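Local coordinates for protein leucine aminopeptidase 1 (Caenorhabditis elegans, PDB 2HC9) that releases N-terminal amino acids, preferably leucine, from peptides using two zinc ions per subunit, and probably acts as a digestive enzyme, at residues Ala248-Gly253 with Thr355-Met360; Gly376-Asn381 with Leu454-Ala459; Asp398-Met403 with Thr469-Ala474. The protein carries 1 engineered substitution. All coordinates share one frame; numbering follows the deposited sequence. Where two conformers were deposited one is given.

Interaction 1. Residues Ala248-Gly253 with Thr355-Met360; sequences ALVGKG and TTIFDM. With ZN (zinc ion), chain C.
The carbonyl oxygen of Val-250 is gripped by two groups of the partner strand: Met-360 N donates a hydrogen bond of 2.9 Å to Val-250 O, and the CA-H of Asp-359 approaches the same oxygen, with Asp-359 CA 3.1 Å from Val-250 O. Met-360 O is held in a similar way, by Lys-252 N and the CA-H of Gly-251. The pairing is parallel, and the two segment axes run 19° apart. Val-250 N in turn donates to Phe-358 O at 2.8 Å, so both polar backbone groups of Val-250 are satisfied by the opposite strand. The last bond, Lys-252 N to Met-360 O, is longer, at 3.2 Å.

On one face, Leu-249 lies beside Phe-358, both pointing the same way, and the branch Leu-249 CD2 comes within 3.9 Å of Phe-358 CD2. On the other face Val-250 lies alongside Ile-357, their CG2 methyls 4.1 Å apart. Asp-359 is turned so that CG sits between its own N and carbonyl carbon (chi1 77°), which carries the carboxylate away from Val-250 to hydrogen bonds with His-455 and Trp-453. Past the pairing, the fully extended chain of Lys-252 brings NZ to 2.1 Å from a zinc ion, whose site includes Asp-257, Asp-275 and Glu-336.

The pair belongs to the central sheet of the M17 catalytic domain. Helix 337-350 packs on Ala-248, Val-250 and Ile-357, helices 277-290 and 473-480 pack on the face of Leu-249, Phe-358 and Met-360, and strands 297-307 and 452-457 flank the pair in the sheet.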
loop_
_atom_site.group_PDB
_atom_site.type_symbol
_atom_site.label_atom_id
_atom_site.label_comp_id
_atom_site.label_asym_id
_atom_site.label_seq_id
_atom_site.Cartn_x
_atom_site.Cartn_y
_atom_site.Cartn_z
ATOM N N ALA A 248 8.149 41.738 10.892
ATOM C CA ALA A 248 6.891 40.986 10.991
ATOM C C ALA A 248 7.186 39.546 11.357
ATOM O O ALA A 248 8.117 38.930 10.814
ATOM C CB ALA A 248 6.119 41.044 9.689
ATOM N N LEU A 249 6.388 39.010 12.286
ATOM C CA LEU A 249 6.422 37.605 12.646
ATOM C C LEU A 249 5.117 36.969 12.167
ATOM O O LEU A 249 4.064 37.152 12.790
ATOM C CB LEU A 249 6.530 37.427 14.178
ATOM C CG LEU A 249 7.720 38.150 14.813
ATOM C CD1 LEU A 249 7.644 38.130 16.347
ATOM C CD2 LEU A 249 9.079 37.580 14.326
ATOM N N VAL A 250 5.201 36.231 11.064
ATOM C CA VAL A 250 4.004 35.656 10.441
ATOM C C VAL A 250 3.951 34.172 10.848
ATOM O O VAL A 250 4.908 33.440 10.640
ATOM C CB VAL A 250 4.027 35.816 8.892
ATOM C CG1 VAL A 250 2.651 35.389 8.265
ATOM C CG2 VAL A 250 4.357 37.314 8.484
ATOM N N GLY A 251 2.824 33.731 11.408
ATOM C CA GLY A 251 2.701 32.365 11.916
ATOM C C GLY A 251 1.566 31.581 11.264
ATOM O O GLY A 251 0.459 32.109 11.055
ATOM N N LYS A 252 1.841 30.302 10.963
ATOM C CA LYS A 252 0.821 29.360 10.471
ATOM C C LYS A 252 -0.029 28.867 11.625
ATOM O O LYS A 252 0.476 28.171 12.530
ATOM C CB LYS A 252 1.483 28.141 9.796
ATOM C CG LYS A 252 0.463 27.045 9.352
ATOM C CD LYS A 252 1.181 25.846 8.724
ATOM C CE LYS A 252 0.138 24.740 8.446
ATOM N NZ LYS A 252 0.741 23.505 7.799
ATOM N N GLY A 253 -1.307 29.245 11.600
ATOM C CA GLY A 253 -2.249 28.880 12.661
ATOM C C GLY A 253 -3.348 27.943 12.198
ATOM O O GLY A 253 -4.541 28.238 12.343
ATOM N N THR A 355 10.165 45.371 6.571
ATOM C CA THR A 355 11.377 45.162 5.782
ATOM C C THR A 355 12.195 43.965 6.253
ATOM O O THR A 355 13.190 43.589 5.628
ATOM C CB THR A 355 12.251 46.413 5.822
ATOM O OG1 THR A 355 12.512 46.765 7.195
ATOM C CG2 THR A 355 11.532 47.559 5.115
ATOM N N THR A 356 11.761 43.362 7.357
ATOM C CA THR A 356 12.256 42.052 7.777
ATOM C C THR A 356 11.013 41.197 8.056
ATOM O O THR A 356 10.207 41.512 8.958
ATOM C CB THR A 356 13.161 42.151 9.043
ATOM O OG1 THR A 356 14.217 43.095 8.801
ATOM C CG2 THR A 356 13.802 40.788 9.363
ATOM N N ILE A 357 10.840 40.138 7.263
ATOM C CA ILE A 357 9.625 39.302 7.366
ATOM C C ILE A 357 10.033 37.861 7.670
ATOM O O ILE A 357 10.727 37.211 6.879
ATOM C CB ILE A 357 8.767 39.345 6.072
ATOM C CG1 ILE A 357 8.368 40.800 5.734
ATOM C CG2 ILE A 357 7.534 38.394 6.195
ATOM C CD1 ILE A 357 7.749 40.966 4.338
ATOM N N PHE A 358 9.635 37.393 8.851
ATOM C CA PHE A 358 9.835 36.001 9.261
ATOM C C PHE A 358 8.505 35.308 9.149
ATOM O O PHE A 358 7.481 35.852 9.561
ATOM C CB PHE A 358 10.303 35.917 10.729
ATOM C CG PHE A 358 11.636 36.549 10.981
ATOM C CD1 PHE A 358 12.810 35.823 10.774
ATOM C CD2 PHE A 358 11.719 37.846 11.490
ATOM C CE1 PHE A 358 14.063 36.387 11.039
ATOM C CE2 PHE A 358 12.968 38.438 11.759
ATOM C CZ PHE A 358 14.148 37.702 11.517
ATOM N N ASP A 359 8.507 34.089 8.627
ATOM C CA ASP A 359 7.317 33.261 8.754
ATOM C C ASP A 359 7.744 31.938 9.367
ATOM O O ASP A 359 8.826 31.435 9.069
ATOM C CB ASP A 359 6.561 33.117 7.404
ATOM C CG ASP A 359 7.223 32.133 6.451
ATOM O OD1 ASP A 359 7.933 32.579 5.519
ATOM O OD2 ASP A 359 7.024 30.907 6.627
ATOM N N MET A 360 6.935 31.410 10.280
ATOM C CA MET A 360 7.298 30.176 10.956
ATOM C C MET A 360 6.079 29.278 10.937
ATOM O O MET A 360 4.955 29.735 11.186
ATOM C CB MET A 360 7.706 30.465 12.399
ATOM C CG MET A 360 8.215 29.224 13.141
ATOM S SD MET A 360 8.990 29.518 14.757
ATOM C CE MET A 360 7.585 30.000 15.812
HETATM ZN ZN ZN C . -0.824 22.076 7.693
HETATM O O HOH W 1 -0.015 20.809 6.247
#

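Interaction 2. Residues Gly376-Asn381 with Leu454-Ala459; sequences GAAMTN and LHLDIA
Leu-454 holds CG anti to its backbone N (chi1 -175°), while Thr-380 places OG1 anti to N, where it is hydrogen-bonded to Trp-453 O, and CG2 between N and the carbonyl carbon; these torsions put Leu-454 CD1 against Thr-380 CB, 3.7 Å away. Leu-456 CD1 lies 3.9 Å from Ala-378 CB. Gly-376 meets the same leucine methyl with its backbone, and a beta carbon there would be tight against both Leu-456 CD1 and Ile-458 CG2.

Antiparallel bonding joins the strands. In the hydrogen-bonded pair of Met-379 and His-455, the bond from His-455 N to Met-379 O, 2.8 Å long, is almost straight at 176°. The edge of the His-455 ring faces Met-379 CB on this side of the sheet. A second hydrogen-bonded pair, Ala-377 with Asp-457, has both bonds at 2.9 Å, N to O.

Outside the pair, Thr-380 O accepts a bond from Arg-83 of a second subunit. The buried carboxylate of Asp-457 accepts bonds from Leu-363 N and Thr-364 OG1, two residues that line the bicarbonate pocket, and so is probably a second-shell support that fixes that loop against the sheet.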
loop_
_atom_site.group_PDB
_atom_site.type_symbol
_atom_site.label_atom_id
_atom_site.label_comp_id
_atom_site.label_asym_id
_atom_site.label_seq_id
_atom_site.Cartn_x
_atom_site.Cartn_y
_atom_site.Cartn_z
ATOM N N GLY A 376 14.873 23.466 13.386
ATOM C CA GLY A 376 13.943 24.051 12.398
ATOM C C GLY A 376 14.754 24.263 11.113
ATOM O O GLY A 376 15.985 24.393 11.156
ATOM N N ALA A 377 14.075 24.296 9.976
ATOM C CA ALA A 377 14.758 24.444 8.692
ATOM C C ALA A 377 14.484 25.833 8.163
ATOM O O ALA A 377 13.333 26.190 7.917
ATOM C CB ALA A 377 14.244 23.336 7.701
ATOM N N ALA A 378 15.541 26.639 8.034
ATOM C CA ALA A 378 15.418 28.044 7.637
ATOM C C ALA A 378 15.824 28.278 6.182
ATOM O O ALA A 378 16.930 27.873 5.763
ATOM C CB ALA A 378 16.300 28.927 8.537
ATOM N N MET A 379 14.951 28.937 5.446
ATOM C CA MET A 379 15.249 29.334 4.071
ATOM C C MET A 379 15.090 30.842 3.946
ATOM O O MET A 379 14.019 31.398 4.232
ATOM C CB MET A 379 14.303 28.609 3.118
ATOM C CG MET A 379 14.710 28.767 1.642
ATOM S SD MET A 379 13.449 28.066 0.548
ATOM C CE MET A 379 12.203 29.348 0.589
ATOM N N THR A 380 16.171 31.507 3.530
ATOM C CA THR A 380 16.181 32.967 3.475
ATOM C C THR A 380 16.951 33.496 2.255
ATOM O O THR A 380 17.933 32.885 1.809
ATOM C CB THR A 380 16.758 33.582 4.790
ATOM O OG1 THR A 380 16.789 35.013 4.683
ATOM C CG2 THR A 380 18.189 33.059 5.085
ATOM N N ASN A 381 16.503 34.634 1.739
ATOM C CA ASN A 381 17.224 35.362 0.681
ATOM C C ASN A 381 18.460 36.087 1.191
ATOM O O ASN A 381 19.242 36.614 0.401
ATOM C CB ASN A 381 16.303 36.339 -0.070
ATOM C CG ASN A 381 15.874 37.529 0.785
ATOM O OD1 ASN A 381 15.673 37.391 1.992
ATOM N ND2 ASN A 381 15.746 38.700 0.161
ATOM N N LEU A 454 12.682 35.442 5.723
ATOM C CA LEU A 454 13.138 34.159 6.210
ATOM C C LEU A 454 11.930 33.294 6.540
ATOM O O LEU A 454 11.054 33.689 7.328
ATOM C CB LEU A 454 14.052 34.314 7.435
ATOM C CG LEU A 454 14.685 33.018 7.949
ATOM C CD1 LEU A 454 16.165 33.195 8.410
ATOM C CD2 LEU A 454 13.813 32.309 9.049
ATOM N N HIS A 455 11.916 32.103 5.952
ATOM C CA HIS A 455 10.876 31.095 6.210
ATOM C C HIS A 455 11.476 30.003 7.109
ATOM O O HIS A 455 12.599 29.560 6.875
ATOM C CB HIS A 455 10.453 30.497 4.849
ATOM C CG HIS A 455 9.763 29.173 4.971
ATOM N ND1 HIS A 455 8.520 29.039 5.556
ATOM C CD2 HIS A 455 10.141 27.927 4.588
ATOM C CE1 HIS A 455 8.167 27.764 5.538
ATOM N NE2 HIS A 455 9.135 27.066 4.959
ATOM N N LEU A 456 10.747 29.585 8.151
ATOM C CA LEU A 456 11.293 28.638 9.109
ATOM C C LEU A 456 10.262 27.516 9.280
ATOM O O LEU A 456 9.151 27.759 9.764
ATOM C CB LEU A 456 11.550 29.337 10.469
ATOM C CG LEU A 456 12.191 28.453 11.561
ATOM C CD1 LEU A 456 13.590 27.959 11.140
ATOM C CD2 LEU A 456 12.278 29.228 12.875
ATOM N N ASP A 457 10.632 26.297 8.903
ATOM C CA ASP A 457 9.746 25.127 9.015
ATOM C C ASP A 457 10.101 24.350 10.288
ATOM O O ASP A 457 11.227 23.842 10.448
ATOM C CB ASP A 457 9.946 24.242 7.767
ATOM C CG ASP A 457 8.896 23.127 7.615
ATOM O OD1 ASP A 457 8.167 22.748 8.559
ATOM O OD2 ASP A 457 8.805 22.596 6.484
ATOM N N ILE A 458 9.125 24.253 11.183
ATOM C CA ILE A 458 9.372 23.730 12.530
ATOM C C ILE A 458 8.496 22.500 12.827
ATOM O O ILE A 458 8.272 22.153 13.994
ATOM C CB ILE A 458 9.156 24.826 13.621
ATOM C CG1 ILE A 458 7.688 25.329 13.624
ATOM C CG2 ILE A 458 10.115 25.999 13.384
ATOM C CD1 ILE A 458 7.290 26.108 14.927
ATOM N N ALA A 459 8.031 21.815 11.779
ATOM C CA ALA A 459 7.090 20.706 11.973
ATOM C C ALA A 459 7.551 19.727 13.049
ATOM O O ALA A 459 6.799 19.404 13.975
ATOM C CB ALA A 459 6.862 19.985 10.643
#

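Interaction 3. Residues Asp398-Met403 with Thr469-Ala474; sequences DLVAPM and TGYGPA
Asp-398 reaches Tyr-471 first through CB, which lies over one face of the ring toward its rim, 3.9 Å from the ring centroid in a CH-pi contact; the nearest ring atom is Tyr-471 CE1, 3.5 Å from Asp-398 CB. One bond further, CG continues past CD1 of the ring. With CG anti to the carbonyl carbon (chi1 -79°), the side chain is laid along the ring face, and the carboxylate is stacked on the ring with the planes 16° apart. At the tip the two oxygens part company. OD1 forms a salt bridge with Arg-129. OD2, the oxygen nearer to Ala-474 CB, accepts a hydrogen bond from Gly-472 N at 2.8 Å, the donor lying above the carboxylate plane.

Gly-472 is the N-cap residue of helix 473-480, so the carboxylate comes from a distant part of the chain to the positive end of a helix. There OD2 also accepts a bond from Leu-475 N and one from a water, 2.7 Å from OD2, which itself accepts from Ala-474 N and donates to Gly-470 O. This setting is likely to stabilise the negative charge. At the backbone angles of Gly-472 a beta carbon would collide with Tyr-471 O, consistent with the glycine here.

At the far end of the ring, Tyr-471 OH donates to Leu-399 O at 2.7 Å, approaching from above the carbonyl plane. A phenylalanine in place of Tyr-471 would probably keep the face against Asp-398 but leave Leu-399 O without this donor. Val-400, in the short strand 400-402, crosses the tyrosine at about a right angle and sets CG2 3.4 Å from Tyr-471 OH.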
loop_
_atom_site.group_PDB
_atom_site.type_symbol
_atom_site.label_atom_id
_atom_site.label_comp_id
_atom_site.label_asym_id
_atom_site.label_seq_id
_atom_site.Cartn_x
_atom_site.Cartn_y
_atom_site.Cartn_z
ATOM N N ASP A 398 16.716 26.546 20.622
ATOM C CA ASP A 398 15.713 26.298 19.573
ATOM C C ASP A 398 16.538 26.206 18.269
ATOM O O ASP A 398 16.725 27.195 17.576
ATOM C CB ASP A 398 14.720 27.472 19.474
ATOM C CG ASP A 398 13.638 27.454 20.563
ATOM O OD1 ASP A 398 13.610 26.528 21.425
ATOM O OD2 ASP A 398 12.813 28.389 20.562
ATOM N N LEU A 399 17.083 25.031 17.994
ATOM C CA LEU A 399 18.082 24.868 16.916
ATOM C C LEU A 399 17.523 25.174 15.545
ATOM O O LEU A 399 16.329 24.962 15.289
ATOM C CB LEU A 399 18.654 23.450 16.938
ATOM C CG LEU A 399 19.503 23.142 18.185
ATOM C CD1 LEU A 399 19.866 21.658 18.245
ATOM C CD2 LEU A 399 20.780 23.974 18.112
ATOM N N VAL A 400 18.388 25.699 14.674
ATOM C CA VAL A 400 17.997 26.049 13.296
ATOM C C VAL A 400 19.111 25.554 12.356
ATOM O O VAL A 400 20.315 25.715 12.671
ATOM C CB VAL A 400 17.825 27.565 13.130
ATOM C CG1 VAL A 400 17.456 27.915 11.685
ATOM C CG2 VAL A 400 16.751 28.114 14.100
ATOM N N ALA A 401 18.706 24.935 11.245
ATOM C CA ALA A 401 19.622 24.497 10.192
ATOM C C ALA A 401 19.202 25.169 8.888
ATOM O O ALA A 401 18.009 25.493 8.682
ATOM C CB ALA A 401 19.563 22.931 10.038
ATOM N N PRO A 402 20.165 25.408 7.989
ATOM C CA PRO A 402 19.799 26.098 6.768
ATOM C C PRO A 402 19.260 25.181 5.671
ATOM O O PRO A 402 19.685 24.026 5.541
ATOM C CB PRO A 402 21.145 26.707 6.303
ATOM C CG PRO A 402 22.161 25.795 6.803
ATOM C CD PRO A 402 21.619 25.140 8.055
ATOM N N MET A 403 18.284 25.705 4.931
ATOM C CA MET A 403 17.822 25.155 3.648
ATOM C C MET A 403 18.501 25.893 2.509
ATOM O O MET A 403 18.903 27.052 2.651
ATOM C CB MET A 403 16.301 25.350 3.484
ATOM C CG MET A 403 15.450 24.475 4.372
ATOM S SD MET A 403 13.837 23.989 3.695
ATOM C CE MET A 403 12.818 25.237 4.494
ATOM N N THR A 469 6.836 21.358 22.342
ATOM C CA THR A 469 8.069 21.817 23.010
ATOM C C THR A 469 8.022 23.299 23.373
ATOM O O THR A 469 8.862 23.788 24.142
ATOM C CB THR A 469 9.293 21.601 22.102
ATOM O OG1 THR A 469 9.025 22.192 20.812
ATOM C CG2 THR A 469 9.594 20.094 21.936
ATOM N N GLY A 470 7.093 24.050 22.776
ATOM C CA GLY A 470 7.139 25.500 22.935
ATOM C C GLY A 470 8.282 26.185 22.188
ATOM O O GLY A 470 8.825 27.184 22.648
ATOM N N TYR A 471 8.651 25.622 21.035
ATOM C CA TYR A 471 9.675 26.201 20.158
ATOM C C TYR A 471 9.243 27.565 19.636
ATOM O O TYR A 471 8.076 27.761 19.232
ATOM C CB TYR A 471 9.871 25.249 18.974
ATOM C CG TYR A 471 11.016 25.585 18.047
ATOM C CD1 TYR A 471 12.221 24.875 18.113
ATOM C CD2 TYR A 471 10.871 26.578 17.071
ATOM C CE1 TYR A 471 13.284 25.162 17.220
ATOM C CE2 TYR A 471 11.900 26.881 16.191
ATOM C CZ TYR A 471 13.087 26.181 16.268
ATOM O OH TYR A 471 14.072 26.484 15.358
ATOM N N GLY A 472 10.191 28.508 19.613
ATOM C CA GLY A 472 9.954 29.782 18.937
ATOM C C GLY A 472 10.274 30.987 19.827
ATOM O O GLY A 472 11.088 31.806 19.444
ATOM N N PRO A 473 9.624 31.106 21.009
ATOM C CA PRO A 473 9.956 32.232 21.912
ATOM C C PRO A 473 11.447 32.343 22.283
ATOM O O PRO A 473 11.995 33.448 22.282
ATOM C CB PRO A 473 9.097 31.963 23.158
ATOM C CG PRO A 473 7.876 31.178 22.592
ATOM C CD PRO A 473 8.473 30.306 21.503
ATOM N N ALA A 474 12.105 31.228 22.564
ATOM C CA ALA A 474 13.526 31.303 22.938
ATOM C C ALA A 474 14.344 31.750 21.725
ATOM O O ALA A 474 15.185 32.634 21.841
ATOM C CB ALA A 474 14.030 29.967 23.497
HETATM O O HOH W 2 11.269 28.443 22.757
#

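All three interactions lie in the catalytic domain and reach one mixed sheet, in which strands 246-254, 356-361, 452-457, 376-380 and 400-402 follow one another as neighbours. Interaction 1 and interaction 2 have centres about 10 Å apart, interactions 2 and 3 about 9 Å, and interactions 1 and 3 about 14 Å. Along the chain interaction 1 closes first; the segments of interactions 2 and 3 then alternate. Direct contacts bind them: Ile-458 packs on the ring of Tyr-471, and Met-360 on Gly-472. Within this sheet the order leads from the strand holding Lys-252 to strands 376-380 and 400-402, whose residues meet the second subunit, placing zinc site and subunit contact in one sheet.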